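Local coordinates for protein coclaurine N-methyltransferase (Coptis japonica, PDB 6GKZ) that transfers a methyl group from S-adenosyl-L-methionine to the nitrogen of coclaurine and probably of related tetrahydroisoquinolines in alkaloid biosynthesis, at residues I194-L199 against G221-E226; Q26-E31 against D244-Y249. One frame throughout, in Å; residues are numbered along the deposited sequence.

Contact 1: residues I194-L199 against G221-E226; sequences ILVIEL and GLLFLE. With SAH (S-adenosyl-L-homocysteine), chain E.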
loop_
_atom_site.group_PDB
_atom_site.type_symbol
_atom_site.label_atom_id
_atom_site.label_comp_id
_atom_site.label_asym_id
_atom_site.label_seq_id
_atom_site.Cartn_x
_atom_site.Cartn_y
_atom_site.Cartn_z
ATOM N N ILE A 194 -2.129 20.400 -9.784
ATOM C CA ILE A 194 -2.072 20.835 -8.409
ATOM C C ILE A 194 -0.896 20.172 -7.745
ATOM O O ILE A 194 -0.735 18.953 -7.817
ATOM C CB ILE A 194 -3.360 20.496 -7.656
ATOM C CG1 ILE A 194 -4.570 21.076 -8.403
ATOM C CG2 ILE A 194 -3.268 21.011 -6.233
ATOM C CD1 ILE A 194 -5.869 21.049 -7.644
ATOM N N LEU A 195 -0.066 20.978 -7.099
ATOM C CA LEU A 195 1.115 20.452 -6.448
ATOM C C LEU A 195 1.020 20.686 -4.944
ATOM O O LEU A 195 0.799 21.812 -4.509
ATOM C CB LEU A 195 2.374 21.096 -7.033
ATOM C CG LEU A 195 2.946 20.622 -8.376
ATOM C CD1 LEU A 195 1.879 20.497 -9.422
ATOM C CD2 LEU A 195 3.939 21.630 -8.842
ATOM N N VAL A 196 1.151 19.606 -4.165
ATOM C CA VAL A 196 1.141 19.654 -2.699
ATOM C C VAL A 196 2.460 19.106 -2.142
ATOM O O VAL A 196 2.671 17.893 -2.116
ATOM C CB VAL A 196 -0.020 18.822 -2.089
ATOM C CG1 VAL A 196 0.037 18.855 -0.566
ATOM C CG2 VAL A 196 -1.383 19.289 -2.590
ATOM N N ILE A 197 3.349 19.984 -1.693
ATOM C CA ILE A 197 4.639 19.515 -1.200
ATOM C C ILE A 197 4.677 19.579 0.326
ATOM O O ILE A 197 4.851 20.659 0.913
ATOM C CB ILE A 197 5.827 20.336 -1.794
ATOM C CG1 ILE A 197 5.763 20.376 -3.322
ATOM C CG2 ILE A 197 7.178 19.777 -1.330
ATOM C CD1 ILE A 197 5.575 19.046 -3.974
ATOM N N GLU A 198 4.492 18.419 0.961
ATOM C CA GLU A 198 4.649 18.273 2.414
ATOM C C GLU A 198 3.699 19.142 3.242
ATOM O O GLU A 198 4.064 19.639 4.299
ATOM C CB GLU A 198 6.097 18.562 2.822
ATOM C CG GLU A 198 7.081 17.517 2.294
ATOM C CD GLU A 198 8.519 17.777 2.698
ATOM O OE1 GLU A 198 8.766 18.056 3.889
ATOM O OE2 GLU A 198 9.409 17.711 1.825
ATOM N N LEU A 199 2.462 19.273 2.775
ATOM C CA LEU A 199 1.417 19.946 3.531
ATOM C C LEU A 199 0.528 18.976 4.356
ATOM O O LEU A 199 0.046 19.329 5.446
ATOM C CB LEU A 199 0.550 20.754 2.572
ATOM C CG LEU A 199 -0.627 21.475 3.215
ATOM C CD1 LEU A 199 -0.142 22.751 3.876
ATOM C CD2 LEU A 199 -1.681 21.754 2.184
ATOM N N GLY A 221 -7.095 16.742 -15.252
ATOM C CA GLY A 221 -5.983 17.258 -14.482
ATOM C C GLY A 221 -5.323 16.245 -13.575
ATOM O O GLY A 221 -5.830 15.152 -13.365
ATOM N N LEU A 222 -4.175 16.626 -13.027
ATOM C CA LEU A 222 -3.450 15.759 -12.132
ATOM C C LEU A 222 -3.131 16.445 -10.813
ATOM O O LEU A 222 -2.982 17.671 -10.746
ATOM C CB LEU A 222 -2.157 15.290 -12.786
ATOM C CG LEU A 222 -2.264 14.595 -14.143
ATOM C CD1 LEU A 222 -0.866 14.317 -14.704
ATOM C CD2 LEU A 222 -3.049 13.310 -13.967
ATOM N N LEU A 223 -3.011 15.632 -9.771
ATOM C CA LEU A 223 -2.597 16.094 -8.464
ATOM C C LEU A 223 -1.303 15.391 -8.108
ATOM O O LEU A 223 -1.247 14.163 -8.125
ATOM C CB LEU A 223 -3.679 15.795 -7.425
ATOM C CG LEU A 223 -3.285 15.819 -5.944
ATOM C CD1 LEU A 223 -3.096 17.238 -5.433
ATOM C CD2 LEU A 223 -4.336 15.076 -5.123
ATOM N N PHE A 224 -0.261 16.158 -7.810
ATOM C CA PHE A 224 1.014 15.578 -7.386
ATOM C C PHE A 224 1.301 15.922 -5.923
ATOM O O PHE A 224 1.284 17.083 -5.510
ATOM C CB PHE A 224 2.170 16.054 -8.264
ATOM C CG PHE A 224 3.514 15.538 -7.820
ATOM C CD1 PHE A 224 3.946 14.274 -8.194
ATOM C CD2 PHE A 224 4.345 16.312 -7.016
ATOM C CE1 PHE A 224 5.194 13.796 -7.780
ATOM C CE2 PHE A 224 5.587 15.830 -6.598
ATOM C CZ PHE A 224 6.010 14.571 -6.979
ATOM N N LEU A 225 1.577 14.881 -5.156
ATOM C CA LEU A 225 1.809 15.000 -3.740
ATOM C C LEU A 225 3.191 14.472 -3.345
ATOM O O LEU A 225 3.581 13.371 -3.746
ATOM C CB LEU A 225 0.726 14.232 -2.996
ATOM C CG LEU A 225 0.992 13.901 -1.540
ATOM C CD1 LEU A 225 0.704 15.111 -0.678
ATOM C CD2 LEU A 225 0.116 12.723 -1.137
ATOM N N GLU A 226 3.938 15.254 -2.566
ATOM C CA GLU A 226 5.100 14.707 -1.865
ATOM C C GLU A 226 4.811 14.640 -0.377
ATOM O O GLU A 226 4.321 15.609 0.217
ATOM C CB GLU A 226 6.360 15.540 -2.105
ATOM C CG GLU A 226 7.518 15.198 -1.132
ATOM C CD GLU A 226 8.794 15.962 -1.438
ATOM O OE1 GLU A 226 9.445 15.674 -2.466
ATOM O OE2 GLU A 226 9.150 16.862 -0.659
HETATM N N SAH E . 5.714 23.200 -0.115
HETATM C CA SAH E . 6.505 24.224 0.572
HETATM C CB SAH E . 6.001 24.433 2.005
HETATM C CG SAH E . 5.635 23.189 2.818
HETATM S SD SAH E . 5.761 23.485 4.600
HETATM C C SAH E . 8.007 23.921 0.564
HETATM O O SAH E . 8.851 24.811 0.721
HETATM O OXT SAH E . 8.413 22.774 0.385
HETATM C "C5'" SAH E . 3.981 23.636 4.917
HETATM C "C4'" SAH E . 3.452 24.959 4.373
HETATM O "O4'" SAH E . 2.066 24.870 4.167
HETATM C "C3'" SAH E . 3.678 26.192 5.240
HETATM O "O3'" SAH E . 4.891 26.816 4.900
HETATM C "C2'" SAH E . 2.518 27.094 4.886
HETATM O "O2'" SAH E . 2.931 28.058 3.921
HETATM C "C1'" SAH E . 1.488 26.148 4.294
HETATM N N9 SAH E . 0.340 25.908 5.154
HETATM C C8 SAH E . 0.323 25.190 6.323
HETATM N N7 SAH E . -0.948 25.178 6.786
HETATM C C5 SAH E . -1.726 25.868 5.902
HETATM C C6 SAH E . -3.080 26.174 5.860
HETATM N N6 SAH E . -3.891 25.752 6.824
HETATM N N1 SAH E . -3.578 26.902 4.808
HETATM C C2 SAH E . -2.741 27.340 3.804
HETATM N N3 SAH E . -1.398 27.041 3.844
HETATM C C4 SAH E . -0.916 26.316 4.871
#
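Ile-194 to Ile-197 and Leu-223 to Glu-226 pair residue for residue as neighbouring parallel strands, their axes 4.8 Å apart and 9° from parallel, in the central sheet of the Rossmann-like methyltransferase fold. Backbone bonds alternate between the strands: Ile-194 uses its N to Leu-222 and its O to Phe-224, Val-196 its N to Phe-224 and its O to Glu-226. The ladder runs one step past strand 191-197, where the N of Glu-198 reaches the O of Glu-226 at 2.9 Å. On one face Leu-223 CD1 meets both Ile-194 CG2 and Val-196 CG2, each at 3.9 Å, while Leu-225 CD1 lies 3.8 Å from Val-196 CG1; helix 206-214 packs on this face against Ile-194 and Leu-223. On the other face, under helix 104-118, Ile-197 CD1 comes to the edge of the Phe-224 ring, near its plane, and Ile-197 CG2 stands 3.6 Å from Glu-226 OE2. Just past the end of strand 191-197, Glu-198 runs alongside Glu-226, which is still within strand 221-230, in the same direction and with the carboxylate planes 35° apart. Glu-226 meets it on an extended chain, CG anti to the backbone N (chi1 166°). At this end the ligand S-adenosyl-L-homocysteine donates from its amino N to Ile-197 O at 2.9 Å, and Leu-199 CD1 lies close to its ribose O4'. Glu-198 also touches Ser-93, a residue that binds the same ligand. OE2 of Glu-198 and OE2 of Glu-226 approach to 2.6 Å; hydrogen bonds from Cys-94 N to Glu-198 OE2, and from His-346 and Tyr-115 to Glu-226 OE1, fix this acid pair beside the cofactor pocket.

Contact 2: residues Q26-E31 against D244-Y249; sequences QLIRRE and DWFTEY
Trp-245 sets the outer part of its indole against helix 21-39: CZ2 lies 4.1 Å from Leu-27 CB, and CH2 equally close to Ile-28 CG1. The contact is helix-to-loop packing: a loop between strands 235-236 and 257-258, in which an Asx motif at Asp-244 overlaps a type I beta turn from Phe-246 to Tyr-249, rests on successive turns of the helix. Trp-245 holds its CG between the backbone N and the carbonyl carbon (chi1 60°), which brings the indole back over Phe-246 CB. Phe-246 enters beside it, CE1 3.6 Å from Ile-28 CG2, the two side chains running roughly perpendicular to each other. The aliphatic part of Glu-31 touches both aromatic residues: its CB and CG approach Phe-246 CB, and its CG lies 3.8 Å from Trp-245 NE1. A bend at chi2 (-46°) turns the Glu-31 carboxylate toward Asp-244, and a salt bridge from OE1 to Arg-34 probably offsets the closeness of the two acids. Helix 2-15 packs on Leu-27 and Trp-245, and helix 314-335 on Ile-28 and Phe-246, so the loop joins three helices. Asp-244 in turn fixes the loop: its OD1 takes the N of Thr-247 from above the carboxylate plane, while OD2 receives Thr-247 OG1 at 2.6 Å on its syn side, 28° out of that plane.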
loop_
_atom_site.group_PDB
_atom_site.type_symbol
_atom_site.label_atom_id
_atom_site.label_comp_id
_atom_site.label_asym_id
_atom_site.label_seq_id
_atom_site.Cartn_x
_atom_site.Cartn_y
_atom_site.Cartn_z
ATOM N N GLN A 26 23.538 10.101 19.137
ATOM C CA GLN A 26 23.365 8.839 19.843
ATOM C C GLN A 26 22.023 8.798 20.582
ATOM O O GLN A 26 21.284 7.819 20.470
ATOM C CB GLN A 26 24.517 8.600 20.828
ATOM C CG GLN A 26 25.856 8.300 20.174
ATOM C CD GLN A 26 26.959 8.040 21.203
ATOM O OE1 GLN A 26 26.891 7.071 21.964
ATOM N NE2 GLN A 26 27.977 8.910 21.232
ATOM N N LEU A 27 21.702 9.865 21.316
ATOM C CA LEU A 27 20.453 9.928 22.097
ATOM C C LEU A 27 19.195 9.906 21.226
ATOM O O LEU A 27 18.172 9.309 21.593
ATOM C CB LEU A 27 20.436 11.175 22.987
ATOM C CG LEU A 27 20.952 10.963 24.417
ATOM C CD1 LEU A 27 22.135 10.030 24.401
ATOM C CD2 LEU A 27 21.331 12.296 25.057
ATOM N N ILE A 28 19.275 10.566 20.076
ATOM C CA ILE A 28 18.195 10.553 19.105
ATOM C C ILE A 28 18.003 9.148 18.530
ATOM O O ILE A 28 16.882 8.669 18.391
ATOM C CB ILE A 28 18.475 11.550 17.983
ATOM C CG1 ILE A 28 18.445 12.970 18.551
ATOM C CG2 ILE A 28 17.489 11.364 16.831
ATOM C CD1 ILE A 28 18.778 14.051 17.523
ATOM N N ARG A 29 19.106 8.480 18.223
ATOM C CA ARG A 29 19.041 7.132 17.695
ATOM C C ARG A 29 18.342 6.174 18.638
ATOM O O ARG A 29 17.601 5.301 18.182
ATOM C CB ARG A 29 20.431 6.624 17.378
ATOM C CG ARG A 29 21.128 7.525 16.419
ATOM C CD ARG A 29 21.938 6.760 15.427
ATOM N NE ARG A 29 22.802 7.680 14.704
ATOM C CZ ARG A 29 24.057 7.945 15.043
ATOM N NH1 ARG A 29 24.605 7.349 16.095
ATOM N NH2 ARG A 29 24.758 8.807 14.320
ATOM N N ARG A 30 18.552 6.338 19.944
ATOM C CA ARG A 30 17.851 5.498 20.931
ATOM C C ARG A 30 16.333 5.696 20.911
ATOM O O ARG A 30 15.578 4.748 21.116
ATOM C CB ARG A 30 18.379 5.758 22.347
ATOM C CG ARG A 30 19.759 5.173 22.570
ATOM C CD ARG A 30 20.304 5.495 23.940
ATOM N NE ARG A 30 21.507 4.713 24.217
ATOM C CZ ARG A 30 21.529 3.618 24.968
ATOM N NH1 ARG A 30 20.408 3.178 25.532
ATOM N NH2 ARG A 30 22.672 2.966 25.161
ATOM N N GLU A 31 15.890 6.923 20.663
ATOM C CA GLU A 31 14.460 7.193 20.540
ATOM C C GLU A 31 13.913 6.648 19.225
ATOM O O GLU A 31 12.842 6.052 19.191
ATOM C CB GLU A 31 14.187 8.693 20.668
ATOM C CG GLU A 31 14.460 9.192 22.066
ATOM C CD GLU A 31 13.859 8.260 23.110
ATOM O OE1 GLU A 31 12.656 7.943 22.975
ATOM O OE2 GLU A 31 14.583 7.823 24.042
ATOM N N ASP A 244 9.848 9.354 26.155
ATOM C CA ASP A 244 10.069 9.895 24.817
ATOM C C ASP A 244 10.125 11.420 24.825
ATOM O O ASP A 244 9.086 12.076 24.820
ATOM C CB ASP A 244 8.965 9.414 23.871
ATOM C CG ASP A 244 9.197 9.831 22.430
ATOM O OD1 ASP A 244 10.151 10.588 22.155
ATOM O OD2 ASP A 244 8.410 9.406 21.564
ATOM N N TRP A 245 11.334 11.978 24.818
ATOM C CA TRP A 245 11.518 13.426 24.824
ATOM C C TRP A 245 11.656 13.941 23.389
ATOM O O TRP A 245 11.519 15.138 23.132
ATOM C CB TRP A 245 12.763 13.818 25.645
ATOM C CG TRP A 245 13.995 13.195 25.074
ATOM C CD1 TRP A 245 14.526 11.983 25.404
ATOM C CD2 TRP A 245 14.805 13.709 24.007
ATOM N NE1 TRP A 245 15.628 11.720 24.624
ATOM C CE2 TRP A 245 15.821 12.769 23.763
ATOM C CE3 TRP A 245 14.771 14.880 23.238
ATOM C CZ2 TRP A 245 16.795 12.964 22.793
ATOM C CZ3 TRP A 245 15.747 15.073 22.278
ATOM C CH2 TRP A 245 16.739 14.120 22.063
ATOM N N PHE A 246 11.938 13.023 22.466
ATOM C CA PHE A 246 12.246 13.365 21.069
ATOM C C PHE A 246 11.047 13.793 20.208
ATOM O O PHE A 246 11.164 14.690 19.371
ATOM C CB PHE A 246 12.939 12.175 20.397
ATOM C CG PHE A 246 13.193 12.368 18.925
ATOM C CD1 PHE A 246 14.235 13.177 18.478
ATOM C CD2 PHE A 246 12.404 11.732 17.986
ATOM C CE1 PHE A 246 14.476 13.343 17.123
ATOM C CE2 PHE A 246 12.636 11.909 16.637
ATOM C CZ PHE A 246 13.671 12.715 16.204
ATOM N N THR A 247 9.899 13.149 20.386
ATOM C CA THR A 247 8.786 13.404 19.482
ATOM C C THR A 247 8.292 14.843 19.612
ATOM O O THR A 247 7.788 15.412 18.641
ATOM C CB THR A 247 7.634 12.416 19.734
ATOM O OG1 THR A 247 8.141 11.079 19.616
ATOM C CG2 THR A 247 6.514 12.608 18.714
ATOM N N GLU A 248 8.466 15.436 20.796
ATOM C CA GLU A 248 8.103 16.841 21.024
ATOM C C GLU A 248 9.318 17.781 21.087
ATOM O O GLU A 248 9.218 18.917 21.554
ATOM C CB GLU A 248 7.312 16.983 22.318
ATOM C CG GLU A 248 6.067 16.145 22.416
ATOM C CD GLU A 248 5.214 16.554 23.602
ATOM O OE1 GLU A 248 5.262 15.856 24.637
ATOM O OE2 GLU A 248 4.504 17.581 23.498
ATOM N N TYR A 249 10.469 17.302 20.631
ATOM C CA TYR A 249 11.692 18.092 20.666
ATOM C C TYR A 249 11.665 19.267 19.681
ATOM O O TYR A 249 12.384 20.244 19.845
ATOM C CB TYR A 249 12.877 17.184 20.375
ATOM C CG TYR A 249 14.221 17.848 20.459
ATOM C CD1 TYR A 249 14.504 18.768 21.462
ATOM C CD2 TYR A 249 15.225 17.526 19.556
ATOM C CE1 TYR A 249 15.752 19.369 21.554
ATOM C CE2 TYR A 249 16.475 18.117 19.637
ATOM C CZ TYR A 249 16.731 19.040 20.638
ATOM O OH TYR A 249 17.970 19.630 20.723
#

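How the contacts relate
Contact 1 belongs to the cofactor-binding sheet and contact 2 to the helical part built around the N-terminal helices; their centres are 30 Å apart, the two flank the middle of the chain, and their nearest atoms are about 14 Å apart. Both strands of contact 1 lie in the sequence between the two segments of contact 2: helix 21-39 comes first, the paired strands follow, and segment 244-249 then leads back to the helix. Strand 221-230 and, after it, strand 235-236 lie just before that return. S-adenosyl-L-homocysteine sits directly at contact 1, at the end of strand 191-197, whereas contact 2 lies away from the residues that bind the ligand and is structural packing.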